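Local atomic coordinates of designed helical repeat protein (Synthetic construct, PDB entry 5CWQ), a protein that is a computationally designed helical repeat protein with no known natural function, built to fold into a stack of repeating helices. Residues L33-I41 against E91-A99. Residues are numbered along the deposited sequence; the frame is centred on the assembly and turned at random.
Sequences LKELAEALI and EVLALALIA
L95 packs as a knob into the hole that K34, A37, E38 and I41 form on the surface of segment 33-41. A37 is small enough to let the backbones draw near, its CB lying 3.8 Å from L95 CB, and the segment axes approach to 8.3 Å at an angle of 18°, nearly parallel. V92 straddles the start of the contact: CG1 meets L33 CB at 3.7 Å, while CG2 rests on CA and CB of K34. Further along, with CG1 of I41 anti to the carbonyl carbon (chi1 -67°), the longer branch is the one that reaches across and carries CD1 to L95 CD2 (3.9 Å) and I98 CG2 (4.0 Å). Another small residue, A99, fits its methyl against L40 CB and I41 CG1.

The one polar link is a salt bridge, K34 NZ to E91 OE2 at 3.0 Å, with the ammonium group above the carboxylate plane, 42° out of it. Both chains are extended, long enough to meet beyond the apolar layer, and the lysine's CG also passes L95 CD1. Replacing K34 by an alanine removes the long chain and its charge, which would probably leave E91 without its cationic mate, near the like-charged E148, and uncover one flank of L95.

The contact joins helix 33-57 to helix 90-114, alongside and nearly parallel, in the designed array of helices: L36 and L40 pack on helix 60-86, whereas L95 and I98 continue the core onto L152 of helix 147-171.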
ATOM      1  N   LEU A  33      14.426  10.553  -9.215  1.00 38.78           N
ATOM      2  CA  LEU A  33      13.082  10.010  -9.029  1.00 38.41           C
ATOM      3  C   LEU A  33      13.049   8.823  -8.070  1.00 35.73           C
ATOM      4  O   LEU A  33      12.076   8.641  -7.337  1.00 34.24           O
ATOM      5  CB  LEU A  33      12.484   9.591 -10.374  1.00 40.61           C
ATOM      6  CG  LEU A  33      12.318  10.683 -11.433  1.00 43.25           C
ATOM      7  CD1 LEU A  33      11.582  10.121 -12.640  1.00 44.67           C
ATOM      8  CD2 LEU A  33      11.585  11.897 -10.883  1.00 43.12           C
ATOM      9  N   LYS A  34      14.102   8.011  -8.078  1.00 35.39           N
ATOM     10  CA  LYS A  34      14.156   6.844  -7.205  1.00 34.98           C
ATOM     11  C   LYS A  34      14.169   7.259  -5.736  1.00 34.45           C
ATOM     12  O   LYS A  34      13.449   6.689  -4.914  1.00 32.53           O
ATOM     13  CB  LYS A  34      15.383   5.988  -7.520  1.00 37.37           C
ATOM     14  CG  LYS A  34      15.542   4.794  -6.590  1.00 39.72           C
ATOM     15  CD  LYS A  34      16.604   3.831  -7.083  1.00 43.47           C
ATOM     16  CE  LYS A  34      16.750   2.646  -6.143  1.00 45.92           C
ATOM     17  NZ  LYS A  34      17.697   1.625  -6.669  1.00 48.20           N
ATOM     18  N   GLU A  35      14.991   8.252  -5.409  1.00 36.94           N
ATOM     19  CA  GLU A  35      15.042   8.775  -4.049  1.00 40.52           C
ATOM     20  C   GLU A  35      13.740   9.487  -3.707  1.00 36.21           C
ATOM     21  O   GLU A  35      13.277   9.444  -2.567  1.00 34.19           O
ATOM     22  CB  GLU A  35      16.226   9.728  -3.878  1.00 51.08           C
ATOM     23  CG  GLU A  35      17.576   9.034  -3.828  1.00 61.78           C
ATOM     24  CD  GLU A  35      18.708   9.984  -3.490  1.00 72.79           C
ATOM     25  OE1 GLU A  35      18.469  11.211  -3.465  1.00 76.79           O
ATOM     26  OE2 GLU A  35      19.835   9.505  -3.248  1.00 76.81           O
ATOM     27  N   LEU A  36      13.157  10.143  -4.703  1.00 35.56           N
ATOM     28  CA  LEU A  36      11.879  10.820  -4.533  1.00 35.69           C
ATOM     29  C   LEU A  36      10.788   9.802  -4.230  1.00 34.32           C
ATOM     30  O   LEU A  36       9.997   9.983  -3.304  1.00 34.64           O
ATOM     31  CB  LEU A  36      11.533  11.627  -5.787  1.00 36.82           C
ATOM     32  CG  LEU A  36      10.139  12.252  -5.861  1.00 37.92           C
ATOM     33  CD1 LEU A  36       9.870  13.137  -4.663  1.00 38.33           C
ATOM     34  CD2 LEU A  36       9.986  13.045  -7.152  1.00 39.69           C
ATOM     35  N   ALA A  37      10.763   8.726  -5.010  1.00 32.88           N
ATOM     36  CA  ALA A  37       9.783   7.661  -4.836  1.00 30.99           C
ATOM     37  C   ALA A  37       9.922   6.997  -3.469  1.00 30.45           C
ATOM     38  O   ALA A  37       8.924   6.695  -2.809  1.00 29.46           O
ATOM     39  CB  ALA A  37       9.933   6.627  -5.943  1.00 30.16           C
ATOM     40  N   GLU A  38      11.160   6.770  -3.047  1.00 31.72           N
ATOM     41  CA  GLU A  38      11.427   6.158  -1.750  1.00 33.37           C
ATOM     42  C   GLU A  38      10.983   7.072  -0.616  1.00 33.43           C
ATOM     43  O   GLU A  38      10.493   6.608   0.412  1.00 32.38           O
ATOM     44  CB  GLU A  38      12.914   5.827  -1.611  1.00 37.24           C
ATOM     45  CG  GLU A  38      13.349   4.628  -2.441  1.00 41.58           C
ATOM     46  CD  GLU A  38      14.855   4.449  -2.480  1.00 47.09           C
ATOM     47  OE1 GLU A  38      15.581   5.361  -2.030  1.00 50.43           O
ATOM     48  OE2 GLU A  38      15.311   3.393  -2.964  1.00 47.96           O
ATOM     49  N   ALA A  39      11.155   8.376  -0.812  1.00 34.64           N
ATOM     50  CA  ALA A  39      10.743   9.357   0.181  1.00 35.20           C
ATOM     51  C   ALA A  39       9.222   9.391   0.306  1.00 34.26           C
ATOM     52  O   ALA A  39       8.685   9.560   1.400  1.00 34.77           O
ATOM     53  CB  ALA A  39      11.279  10.735  -0.183  1.00 36.38           C
ATOM     54  N   LEU A  40       8.532   9.219  -0.818  1.00 33.20           N
ATOM     55  CA  LEU A  40       7.072   9.235  -0.831  1.00 32.32           C
ATOM     56  C   LEU A  40       6.507   7.996  -0.141  1.00 31.26           C
ATOM     57  O   LEU A  40       5.435   8.052   0.460  1.00 31.57           O
ATOM     58  CB  LEU A  40       6.549   9.334  -2.269  1.00 32.99           C
ATOM     59  CG  LEU A  40       6.784  10.676  -2.972  1.00 36.31           C
ATOM     60  CD1 LEU A  40       6.358  10.603  -4.431  1.00 36.96           C
ATOM     61  CD2 LEU A  40       6.057  11.813  -2.264  1.00 37.97           C
ATOM     62  N   ILE A  41       7.227   6.881  -0.228  1.00 30.90           N
ATOM     63  CA  ILE A  41       6.857   5.679   0.516  1.00 30.21           C
ATOM     64  C   ILE A  41       6.939   5.963   2.011  1.00 31.10           C
ATOM     65  O   ILE A  41       6.089   5.521   2.784  1.00 30.70           O
ATOM     66  CB  ILE A  41       7.767   4.479   0.165  1.00 29.28           C
ATOM     67  CG1 ILE A  41       7.529   4.045  -1.282  1.00 28.65           C
ATOM     68  CG2 ILE A  41       7.506   3.297   1.110  1.00 28.53           C
ATOM     69  CD1 ILE A  41       8.535   3.037  -1.794  1.00 28.37           C
ATOM     70  N   GLU A  91      11.697   0.242 -12.074  1.00 33.76           N
ATOM     71  CA  GLU A  91      11.979   0.169 -10.643  1.00 35.14           C
ATOM     72  C   GLU A  91      11.346   1.346  -9.909  1.00 32.61           C
ATOM     73  O   GLU A  91      10.684   1.168  -8.887  1.00 31.93           O
ATOM     74  CB  GLU A  91      13.485   0.146 -10.379  1.00 39.88           C
ATOM     75  CG  GLU A  91      13.837  -0.033  -8.905  1.00 44.46           C
ATOM     76  CD  GLU A  91      15.326   0.036  -8.634  1.00 50.69           C
ATOM     77  OE1 GLU A  91      16.065   0.592  -9.475  1.00 54.51           O
ATOM     78  OE2 GLU A  91      15.758  -0.466  -7.576  1.00 51.78           O
ATOM     79  N   VAL A  92      11.563   2.547 -10.431  1.00 30.79           N
ATOM     80  CA  VAL A  92      10.973   3.748  -9.855  1.00 28.77           C
ATOM     81  C   VAL A  92       9.451   3.677  -9.947  1.00 28.37           C
ATOM     82  O   VAL A  92       8.748   4.087  -9.023  1.00 29.28           O
ATOM     83  CB  VAL A  92      11.486   5.023 -10.562  1.00 28.56           C
ATOM     84  CG1 VAL A  92      10.791   6.270 -10.024  1.00 28.11           C
ATOM     85  CG2 VAL A  92      12.993   5.148 -10.397  1.00 28.96           C
ATOM     86  N   LEU A  93       8.946   3.156 -11.061  1.00 28.53           N
ATOM     87  CA  LEU A  93       7.508   2.991 -11.236  1.00 29.80           C
ATOM     88  C   LEU A  93       6.938   2.121 -10.123  1.00 30.67           C
ATOM     89  O   LEU A  93       5.946   2.482  -9.491  1.00 31.68           O
ATOM     90  CB  LEU A  93       7.191   2.373 -12.602  1.00 30.28           C
ATOM     91  CG  LEU A  93       5.722   2.016 -12.865  1.00 30.12           C
ATOM     92  CD1 LEU A  93       4.813   3.235 -12.723  1.00 29.62           C
ATOM     93  CD2 LEU A  93       5.570   1.387 -14.246  1.00 31.24           C
ATOM     94  N   ALA A  94       7.578   0.981  -9.881  1.00 30.47           N
ATOM     95  CA  ALA A  94       7.121   0.045  -8.862  1.00 29.59           C
ATOM     96  C   ALA A  94       7.135   0.699  -7.486  1.00 27.96           C
ATOM     97  O   ALA A  94       6.204   0.527  -6.700  1.00 28.10           O
ATOM     98  CB  ALA A  94       7.984  -1.212  -8.867  1.00 30.08           C
ATOM     99  N   LEU A  95       8.191   1.454  -7.202  1.00 26.71           N
ATOM    100  CA  LEU A  95       8.304   2.166  -5.933  1.00 26.86           C
ATOM    101  C   LEU A  95       7.190   3.200  -5.782  1.00 26.61           C
ATOM    102  O   LEU A  95       6.623   3.358  -4.702  1.00 26.67           O
ATOM    103  CB  LEU A  95       9.673   2.844  -5.823  1.00 29.25           C
ATOM    104  CG  LEU A  95      10.866   1.892  -5.701  1.00 31.08           C
ATOM    105  CD1 LEU A  95      12.168   2.616  -6.014  1.00 32.00           C
ATOM    106  CD2 LEU A  95      10.916   1.275  -4.313  1.00 31.90           C
ATOM    107  N   ALA A  96       6.880   3.901  -6.869  1.00 26.80           N
ATOM    108  CA  ALA A  96       5.810   4.890  -6.856  1.00 27.14           C
ATOM    109  C   ALA A  96       4.467   4.225  -6.577  1.00 27.68           C
ATOM    110  O   ALA A  96       3.634   4.769  -5.852  1.00 28.39           O
ATOM    111  CB  ALA A  96       5.764   5.645  -8.178  1.00 27.47           C
ATOM    112  N   LEU A  97       4.265   3.045  -7.152  1.00 28.01           N
ATOM    113  CA  LEU A  97       3.019   2.311  -6.966  1.00 27.84           C
ATOM    114  C   LEU A  97       2.867   1.839  -5.523  1.00 26.59           C
ATOM    115  O   LEU A  97       1.752   1.771  -5.001  1.00 26.47           O
ATOM    116  CB  LEU A  97       2.952   1.119  -7.922  1.00 28.86           C
ATOM    117  CG  LEU A  97       2.803   1.464  -9.406  1.00 31.82           C
ATOM    118  CD1 LEU A  97       2.906   0.212 -10.261  1.00 31.12           C
ATOM    119  CD2 LEU A  97       1.490   2.184  -9.684  1.00 34.68           C
ATOM    120  N   ILE A  98       3.985   1.517  -4.878  1.00 25.86           N
ATOM    121  CA  ILE A  98       3.962   1.156  -3.466  1.00 24.93           C
ATOM    122  C   ILE A  98       3.498   2.359  -2.649  1.00 26.46           C
ATOM    123  O   ILE A  98       2.675   2.219  -1.745  1.00 25.37           O
ATOM    124  CB  ILE A  98       5.351   0.672  -2.970  1.00 23.14           C
ATOM    125  CG1 ILE A  98       5.707  -0.668  -3.622  1.00 22.94           C
ATOM    126  CG2 ILE A  98       5.380   0.527  -1.439  1.00 22.16           C
ATOM    127  CD1 ILE A  98       7.161  -1.087  -3.427  1.00 23.56           C
ATOM    128  N   ALA A  99       4.018   3.540  -2.973  1.00 29.46           N
ATOM    129  CA  ALA A  99       3.624   4.758  -2.271  1.00 30.12           C
ATOM    130  C   ALA A  99       2.138   5.032  -2.479  1.00 27.40           C
ATOM    131  O   ALA A  99       1.424   5.393  -1.541  1.00 27.55           O
ATOM    132  CB  ALA A  99       4.452   5.942  -2.744  1.00 31.39           C
TER